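Glycerophosphodiester phosphodiesterase (Parabacteroides distasonis, PDB 3NO3) belongs to the glycerophosphoryl diester phosphodiesterase family, with a TIM-barrel-type fold that holds a bound magnesium ion. Local coordinates at residues 41-46 with 62-67; 48-53 with 118-123. All coordinates share one frame; numbering follows the deposited sequence.

Contact 1. Residues 41-46 with 62-67; sequences DVHLTA and HIQSCT. With MG (magnesium ion), chain B.
His43 and Gln64 meet through a single side-chain hydrogen bond, with NE2 of Gln64 donating to ND1 of His43 at 3.1 Å. The bond is nearly straight (162° at the hydrogen). The amide nitrogen lies close to the plane of the imidazole, although the ring and amide planes themselves are turned 53° apart. Gln64 leaves its backbone pointing away from residues 41-46, and its CD lies anti to CA (chi2 173°), which carries the amide across to the ring edge. On the way its CG passes Leu44 O at 3.5 Å. The same NE2 also donates to Ser106 O, so two acceptors grip it and fix which end of the amide is the nitrogen.

Ile63 approaches His43 from another direction. Its CD1 sits over one ring face, 4.2 Å from the His43 centroid in a CH-pi contact, while its CG2 packs on His43 CB at 3.7 Å. Further along, the backbones close up: Ala46 N donates to Cys66 O at 3.0 Å, and Thr45 CB rests on the same carbonyl oxygen. A water donates both to Leu44 O (2.7 Å) and to Gln64 O, bridging the end of strand 37-44 and the 3-10 turn at residues 63-65. Thr45 OG1 turns to Asp47 and Val49 N.

Two residues before His43 on strand 37-44, Asp41 OD1 binds magnesium at 2.1 Å, a site to which Glu39, Glu103 and two waters also contribute. The imidazole thus has an amide at its edge and a methyl over one face, which together would restrain its rotation, two residues beyond the metal ligand.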
ATOM      1  N   ASP A  41       1.148   1.048  -6.109  1.00 14.00           N
ATOM      2  CA  ASP A  41       2.496   1.568  -6.106  1.00 13.75           C
ATOM      3  C   ASP A  41       2.626   2.795  -7.002  1.00 13.94           C
ATOM      4  O   ASP A  41       2.150   2.794  -8.135  1.00 13.16           O
ATOM      5  CB  ASP A  41       3.445   0.489  -6.578  1.00 14.24           C
ATOM      6  CG  ASP A  41       3.284  -0.773  -5.805  1.00 15.05           C
ATOM      7  OD1 ASP A  41       3.527  -0.732  -4.580  1.00 14.71           O
ATOM      8  OD2 ASP A  41       2.956  -1.838  -6.375  1.00 16.74           O
ATOM      9  N   VAL A  42       3.269   3.837  -6.495  1.00 13.81           N
ATOM     10  CA  VAL A  42       3.300   5.141  -7.178  1.00 12.47           C
ATOM     11  C   VAL A  42       4.744   5.614  -7.441  1.00 13.31           C
ATOM     12  O   VAL A  42       5.574   5.566  -6.542  1.00 11.88           O
ATOM     13  CB  VAL A  42       2.535   6.169  -6.379  1.00 13.00           C
ATOM     14  CG1 VAL A  42       2.529   7.576  -7.125  1.00 11.03           C
ATOM     15  CG2 VAL A  42       1.091   5.661  -6.083  1.00 12.90           C
ATOM     16  N   HIS A  43       5.012   6.053  -8.683  1.00 13.40           N
ATOM     17  CA  HIS A  43       6.262   6.718  -9.081  1.00 13.87           C
ATOM     18  C   HIS A  43       5.967   8.129  -9.622  1.00 13.54           C
ATOM     19  O   HIS A  43       4.909   8.369 -10.207  1.00 14.59           O
ATOM     20  CB  HIS A  43       6.911   6.019 -10.252  1.00 13.43           C
ATOM     21  CG  HIS A  43       7.267   4.593 -10.039  1.00 12.59           C
ATOM     22  ND1 HIS A  43       8.550   4.193  -9.749  1.00 12.71           N
ATOM     23  CD2 HIS A  43       6.541   3.460 -10.197  1.00 12.60           C
ATOM     24  CE1 HIS A  43       8.583   2.875  -9.672  1.00 12.95           C
ATOM     25  NE2 HIS A  43       7.374   2.405  -9.926  1.00 14.07           N
ATOM     26  N   LEU A  44       6.955   8.992  -9.503  1.00 13.09           N
ATOM     27  CA  LEU A  44       7.043  10.304 -10.096  1.00 12.83           C
ATOM     28  C   LEU A  44       7.929  10.207 -11.365  1.00 13.49           C
ATOM     29  O   LEU A  44       9.128   9.820 -11.295  1.00 13.96           O
ATOM     30  CB  LEU A  44       7.630  11.320  -9.091  1.00 12.86           C
ATOM     31  CG  LEU A  44       7.461  12.804  -9.429  1.00 15.68           C
ATOM     32  CD1 LEU A  44       5.954  13.243  -9.470  1.00 11.15           C
ATOM     33  CD2 LEU A  44       8.323  13.688  -8.423  1.00  9.11           C
ATOM     34  N   THR A  45       7.351  10.575 -12.511  1.00 12.66           N
ATOM     35  CA  THR A  45       8.075  10.635 -13.789  1.00 13.13           C
ATOM     36  C   THR A  45       9.058  11.831 -13.761  1.00 14.39           C
ATOM     37  O   THR A  45       8.983  12.675 -12.859  1.00 13.63           O
ATOM     38  CB  THR A  45       7.128  10.752 -14.991  1.00 13.68           C
ATOM     39  OG1 THR A  45       6.491  12.050 -14.981  1.00 12.37           O
ATOM     40  CG2 THR A  45       6.060   9.581 -15.034  1.00 13.44           C
ATOM     41  N   ALA A  46       9.981  11.862 -14.723  1.00 14.43           N
ATOM     42  CA  ALA A  46      10.970  12.939 -14.876  1.00 15.78           C
ATOM     43  C   ALA A  46      10.329  14.331 -14.880  1.00 15.68           C
ATOM     44  O   ALA A  46      10.862  15.293 -14.282  1.00 14.89           O
ATOM     45  CB  ALA A  46      11.797  12.734 -16.195  1.00 16.12           C
ATOM     46  N   HIS A  62      12.720   3.267 -17.871  1.00 16.04           N
ATOM     47  CA  HIS A  62      12.896   3.532 -16.451  1.00 16.09           C
ATOM     48  C   HIS A  62      12.023   4.691 -16.095  1.00 15.45           C
ATOM     49  O   HIS A  62      12.308   5.848 -16.548  1.00 16.58           O
ATOM     50  CB  HIS A  62      14.373   3.828 -16.141  1.00 17.32           C
ATOM     51  CG  HIS A  62      14.619   4.221 -14.725  1.00 15.73           C
ATOM     52  ND1 HIS A  62      14.943   5.509 -14.381  1.00 16.18           N
ATOM     53  CD2 HIS A  62      14.591   3.507 -13.575  1.00 16.42           C
ATOM     54  CE1 HIS A  62      15.091   5.583 -13.064  1.00 18.08           C
ATOM     55  NE2 HIS A  62      14.868   4.386 -12.547  1.00 17.14           N
ATOM     56  N   ILE A  63      11.007   4.429 -15.263  1.00 15.01           N
ATOM     57  CA  ILE A  63       9.847   5.343 -15.129  1.00 14.66           C
ATOM     58  C   ILE A  63      10.272   6.712 -14.600  1.00 14.64           C
ATOM     59  O   ILE A  63       9.895   7.723 -15.144  1.00 13.57           O
ATOM     60  CB  ILE A  63       8.731   4.731 -14.218  1.00 13.73           C
ATOM     61  CG1 ILE A  63       8.068   3.528 -14.933  1.00 13.18           C
ATOM     62  CG2 ILE A  63       7.663   5.784 -13.849  1.00 13.87           C
ATOM     63  CD1 ILE A  63       7.172   2.709 -14.009  1.00 14.40           C
ATOM     64  N   GLN A  64      11.122   6.715 -13.577  1.00 15.52           N
ATOM     65  CA  GLN A  64      11.517   7.940 -12.899  1.00 15.39           C
ATOM     66  C   GLN A  64      12.441   8.898 -13.673  1.00 15.47           C
ATOM     67  O   GLN A  64      12.584  10.062 -13.271  1.00 16.00           O
ATOM     68  CB  GLN A  64      12.067   7.615 -11.502  1.00 15.34           C
ATOM     69  CG  GLN A  64      11.015   7.029 -10.521  1.00 15.90           C
ATOM     70  CD  GLN A  64      11.645   6.572  -9.225  1.00 16.08           C
ATOM     71  OE1 GLN A  64      12.763   7.011  -8.866  1.00 12.05           O
ATOM     72  NE2 GLN A  64      10.946   5.700  -8.509  1.00 12.83           N
ATOM     73  N   SER A  65      13.061   8.402 -14.750  1.00 15.17           N
ATOM     74  CA  SER A  65      13.882   9.221 -15.628  1.00 14.50           C
ATOM     75  C   SER A  65      13.229   9.470 -16.963  1.00 14.66           C
ATOM     76  O   SER A  65      13.818  10.190 -17.768  1.00 15.10           O
ATOM     77  CB  SER A  65      15.318   8.660 -15.757  1.00 15.83           C
ATOM     78  OG  SER A  65      15.361   7.356 -16.310  1.00 15.44           O
ATOM     79  N   CYS A  66      12.000   8.935 -17.192  1.00 14.76           N
ATOM     80  CA  CYS A  66      11.324   9.082 -18.474  1.00 15.09           C
ATOM     81  C   CYS A  66      10.246  10.168 -18.315  1.00 14.26           C
ATOM     82  O   CYS A  66       9.698  10.330 -17.245  1.00 14.09           O
ATOM     83  CB  CYS A  66      10.676   7.776 -18.923  1.00 15.12           C
ATOM     84  SG  CYS A  66      11.878   6.678 -19.645  1.00 18.22           S
ATOM     85  N   THR A  67       9.897  10.851 -19.376  1.00 15.09           N
ATOM     86  CA  THR A  67       8.717  11.726 -19.340  1.00 16.89           C
ATOM     87  C   THR A  67       7.426  10.912 -19.433  1.00 17.54           C
ATOM     88  O   THR A  67       7.412   9.784 -19.939  1.00 17.18           O
ATOM     89  CB  THR A  67       8.699  12.715 -20.476  1.00 17.27           C
ATOM     90  OG1 THR A  67       8.638  11.978 -21.703  1.00 19.81           O
ATOM     91  CG2 THR A  67       9.926  13.692 -20.415  1.00 18.47           C
TER
HETATM   92 MG    MG B 301       3.679  -2.217  -3.131  1.00 15.72          MG
HETATM   93  O   HOH W   1       2.623  -3.536  -4.468  1.00 11.73           O
HETATM   94  O   HOH W   2      11.474  11.075 -10.948  1.00 14.03           O
HETATM   95  O   HOH W   3       5.440  -2.935  -4.114  1.00 15.32           O

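Contact 2. Residues 48-53 with 118-123; sequences NVLVVY and RLSVQM
Leu50 drives its CD1 methyl against the backbone of helix 110-126, 3.6 Å from Leu119 O and 3.7 Å from Ser120 N. With CD1 anti to CA (chi2 161°), this methyl is extended toward the helix. The CB atoms of Leu119 and Met123 (a selenomethionine) are each 4.3 Å from Leu50 CD1. The other branch, CD2, lies 3.8 Å from Ser120 OG. At the solvent side Leu119 reaches back, its CD1 meeting Asn48 CB at 3.9 Å as the two side chains cross at about a right angle.

The polar atoms touched here have partners of their own. Leu119 O accepts the helical bond from Met123 N, Ser120 OG bonds Ala116 O one turn earlier, and Asn48 OD1 takes a hydrogen bond from Arg112 NH2. Val42 and Leu44 of the neighbouring strand pack on Leu50, and Leu44 also reaches Leu119, while Leu85 touches both Leu50 and Met123.

Strand 50-52 runs at 82° to the helix segment, with the axes 10.5 Å apart. No hydrogen bond joins the two segments, so the Leu50 side chain holds the strand to the helix by van der Waals packing, with Arg112–Asn48 a polar tie at the margin.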
ATOM      1  N   ASN A  48       7.423  15.076 -13.468  1.00 15.21           N
ATOM      2  CA  ASN A  48       6.608  15.259 -12.261  1.00 14.83           C
ATOM      3  C   ASN A  48       5.123  14.858 -12.403  1.00 14.35           C
ATOM      4  O   ASN A  48       4.269  15.439 -11.774  1.00 15.03           O
ATOM      5  CB  ASN A  48       6.745  16.668 -11.669  1.00 16.67           C
ATOM      6  CG  ASN A  48       8.155  16.985 -11.191  1.00 17.03           C
ATOM      7  OD1 ASN A  48       9.040  16.140 -11.179  1.00 18.57           O
ATOM      8  ND2 ASN A  48       8.354  18.227 -10.767  1.00 20.87           N
ATOM      9  N   VAL A  49       4.861  13.820 -13.196  1.00 14.44           N
ATOM     10  CA  VAL A  49       3.554  13.180 -13.281  1.00 13.53           C
ATOM     11  C   VAL A  49       3.601  11.914 -12.422  1.00 13.18           C
ATOM     12  O   VAL A  49       4.563  11.122 -12.485  1.00 13.04           O
ATOM     13  CB  VAL A  49       3.151  12.862 -14.717  1.00 12.42           C
ATOM     14  CG1 VAL A  49       1.753  12.129 -14.772  1.00 10.74           C
ATOM     15  CG2 VAL A  49       3.147  14.129 -15.596  1.00 13.72           C
ATOM     16  N   LEU A  50       2.596  11.751 -11.580  1.00 12.99           N
ATOM     17  CA  LEU A  50       2.500  10.573 -10.730  1.00 13.02           C
ATOM     18  C   LEU A  50       1.758   9.480 -11.503  1.00 12.57           C
ATOM     19  O   LEU A  50       0.678   9.707 -11.993  1.00 12.11           O
ATOM     20  CB  LEU A  50       1.782  10.928  -9.407  1.00 11.69           C
ATOM     21  CG  LEU A  50       2.601  11.852  -8.472  1.00 14.40           C
ATOM     22  CD1 LEU A  50       1.681  12.488  -7.477  1.00 13.96           C
ATOM     23  CD2 LEU A  50       3.719  11.052  -7.752  1.00 10.27           C
ATOM     24  N   VAL A  51       2.342   8.295 -11.555  1.00 12.60           N
ATOM     25  CA  VAL A  51       1.759   7.133 -12.264  1.00 13.48           C
ATOM     26  C   VAL A  51       1.798   5.938 -11.347  1.00 14.20           C
ATOM     27  O   VAL A  51       2.562   5.936 -10.371  1.00 14.55           O
ATOM     28  CB  VAL A  51       2.522   6.840 -13.574  1.00 13.67           C
ATOM     29  CG1 VAL A  51       2.436   8.054 -14.548  1.00 11.78           C
ATOM     30  CG2 VAL A  51       4.036   6.486 -13.289  1.00 15.49           C
ATOM     31  N   VAL A  52       1.041   4.897 -11.712  1.00 14.45           N
ATOM     32  CA  VAL A  52       0.803   3.752 -10.870  1.00 14.90           C
ATOM     33  C   VAL A  52       1.385   2.508 -11.537  1.00 16.34           C
ATOM     34  O   VAL A  52       0.922   2.089 -12.621  1.00 15.88           O
ATOM     35  CB  VAL A  52      -0.685   3.556 -10.582  1.00 14.98           C
ATOM     36  CG1 VAL A  52      -0.904   2.346  -9.653  1.00 14.48           C
ATOM     37  CG2 VAL A  52      -1.239   4.790  -9.914  1.00 13.80           C
ATOM     38  N   TYR A  53       2.435   1.955 -10.917  1.00 17.05           N
ATOM     39  CA  TYR A  53       3.130   0.754 -11.443  1.00 16.65           C
ATOM     40  C   TYR A  53       4.132   0.228 -10.407  1.00 16.65           C
ATOM     41  O   TYR A  53       4.728   1.024  -9.673  1.00 16.67           O
ATOM     42  CB  TYR A  53       3.865   1.081 -12.777  1.00 18.28           C
ATOM     43  CG  TYR A  53       4.192  -0.149 -13.596  1.00 17.08           C
ATOM     44  CD1 TYR A  53       3.200  -0.816 -14.312  1.00 19.79           C
ATOM     45  CD2 TYR A  53       5.479  -0.670 -13.623  1.00 19.54           C
ATOM     46  CE1 TYR A  53       3.470  -1.940 -15.049  1.00 20.99           C
ATOM     47  CE2 TYR A  53       5.783  -1.813 -14.392  1.00 21.35           C
ATOM     48  CZ  TYR A  53       4.758  -2.444 -15.091  1.00 21.09           C
ATOM     49  OH  TYR A  53       5.023  -3.555 -15.817  1.00 21.83           O
ATOM     50  N   ARG A 118       5.545  15.261  -1.396  1.00 14.17           N
ATOM     51  CA  ARG A 118       4.787  16.512  -1.477  1.00 15.35           C
ATOM     52  C   ARG A 118       3.748  16.475  -2.608  1.00 15.04           C
ATOM     53  O   ARG A 118       2.577  16.802  -2.386  1.00 14.20           O
ATOM     54  CB  ARG A 118       5.728  17.706  -1.666  1.00 16.31           C
ATOM     55  CG  ARG A 118       4.993  19.066  -1.601  1.00 20.17           C
ATOM     56  CD  ARG A 118       5.819  20.294  -1.944  1.00 26.22           C
ATOM     57  NE  ARG A 118       6.354  20.200  -3.306  1.00 27.53           N
ATOM     58  CZ  ARG A 118       7.593  19.817  -3.639  1.00 32.86           C
ATOM     59  NH1 ARG A 118       8.529  19.478  -2.724  1.00 33.25           N
ATOM     60  NH2 ARG A 118       7.913  19.770  -4.932  1.00 35.28           N
ATOM     61  N   LEU A 119       4.164  16.056  -3.810  1.00 14.64           N
ATOM     62  CA  LEU A 119       3.243  16.048  -4.950  1.00 15.44           C
ATOM     63  C   LEU A 119       2.129  15.013  -4.761  1.00 14.16           C
ATOM     64  O   LEU A 119       1.005  15.203  -5.246  1.00 15.47           O
ATOM     65  CB  LEU A 119       3.963  15.875  -6.283  1.00 14.00           C
ATOM     66  CG  LEU A 119       4.848  17.033  -6.759  1.00 15.95           C
ATOM     67  CD1 LEU A 119       5.729  16.588  -7.956  1.00 17.88           C
ATOM     68  CD2 LEU A 119       4.090  18.246  -7.155  1.00 20.04           C
ATOM     69  N   SER A 120       2.452  13.897  -4.096  1.00 14.43           N
ATOM     70  CA  SER A 120       1.479  12.873  -3.756  1.00 13.38           C
ATOM     71  C   SER A 120       0.407  13.423  -2.821  1.00 13.10           C
ATOM     72  O   SER A 120      -0.784  13.311  -3.107  1.00 13.36           O
ATOM     73  CB  SER A 120       2.137  11.658  -3.086  1.00 13.54           C
ATOM     74  OG  SER A 120       2.933  10.916  -3.986  1.00 12.05           O
ATOM     75  N   VAL A 121       0.835  14.121  -1.777  1.00 12.72           N
ATOM     76  CA  VAL A 121      -0.092  14.722  -0.824  1.00 14.06           C
ATOM     77  C   VAL A 121      -0.986  15.786  -1.479  1.00 14.20           C
ATOM     78  O   VAL A 121      -2.190  15.772  -1.252  1.00 14.71           O
ATOM     79  CB  VAL A 121       0.680  15.365   0.375  1.00 15.18           C
ATOM     80  CG1 VAL A 121      -0.247  16.314   1.223  1.00 14.84           C
ATOM     81  CG2 VAL A 121       1.321  14.216   1.198  1.00 13.86           C
ATOM     82  N   GLN A 122      -0.418  16.583  -2.378  1.00 13.58           N
ATOM     83  CA  GLN A 122      -1.165  17.578  -3.145  1.00 15.00           C
ATOM     84  C   GLN A 122      -2.244  16.960  -4.059  1.00 14.25           C
ATOM     85  O   GLN A 122      -3.374  17.459  -4.114  1.00 14.76           O
ATOM     86  CB  GLN A 122      -0.196  18.472  -3.938  1.00 14.57           C
ATOM     87  CG  GLN A 122       0.588  19.429  -2.999  1.00 15.97           C
ATOM     88  CD  GLN A 122       1.641  20.234  -3.681  1.00 16.01           C
ATOM     89  OE1 GLN A 122       1.941  20.036  -4.857  1.00 15.13           O
ATOM     90  NE2 GLN A 122       2.220  21.181  -2.942  1.00 15.46           N
HETATM   91  N   MSE A 123      -1.906  15.882  -4.732  1.00 14.24           N
HETATM   92  CA  MSE A 123      -2.856  15.181  -5.581  1.00 14.50           C
HETATM   93  C   MSE A 123      -3.988  14.552  -4.766  1.00 15.34           C
HETATM   94  O   MSE A 123      -5.171  14.721  -5.119  1.00 15.44           O
HETATM   95  CB  MSE A 123      -2.168  14.117  -6.392  1.00 14.78           C
HETATM   96  CG  MSE A 123      -3.109  13.314  -7.353  1.00 15.85           C
HETATM   97 SE   MSE A 123      -3.927  14.405  -8.703  0.75 12.69          SE
HETATM   98  CE  MSE A 123      -2.336  14.612  -9.796  1.00 12.43           C
TER

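Strands 37-44 and 50-52 are antiparallel neighbours and bring the contacts side by side, their centres about 10 Å apart. Two probable hydrogen bonds join them, His43 O to Val51 N and Asp41 O to Tyr53 N, each 2.9 Å. Apolar groups bridge them too: Val51 of contact 2 meets Thr45 and Ile63 of contact 1, and Leu44 reaches Leu50 and Leu119. Contact 1 thus ties the loop before helix 68-71 to the strand carrying Asp41, while contact 2 packs the added strand on helix 110-126. Asp41 binds the magnesium directly, whereas the Ser120 side chain lies about 13 Å from it, leaving contact 2 as packing outside the metal site.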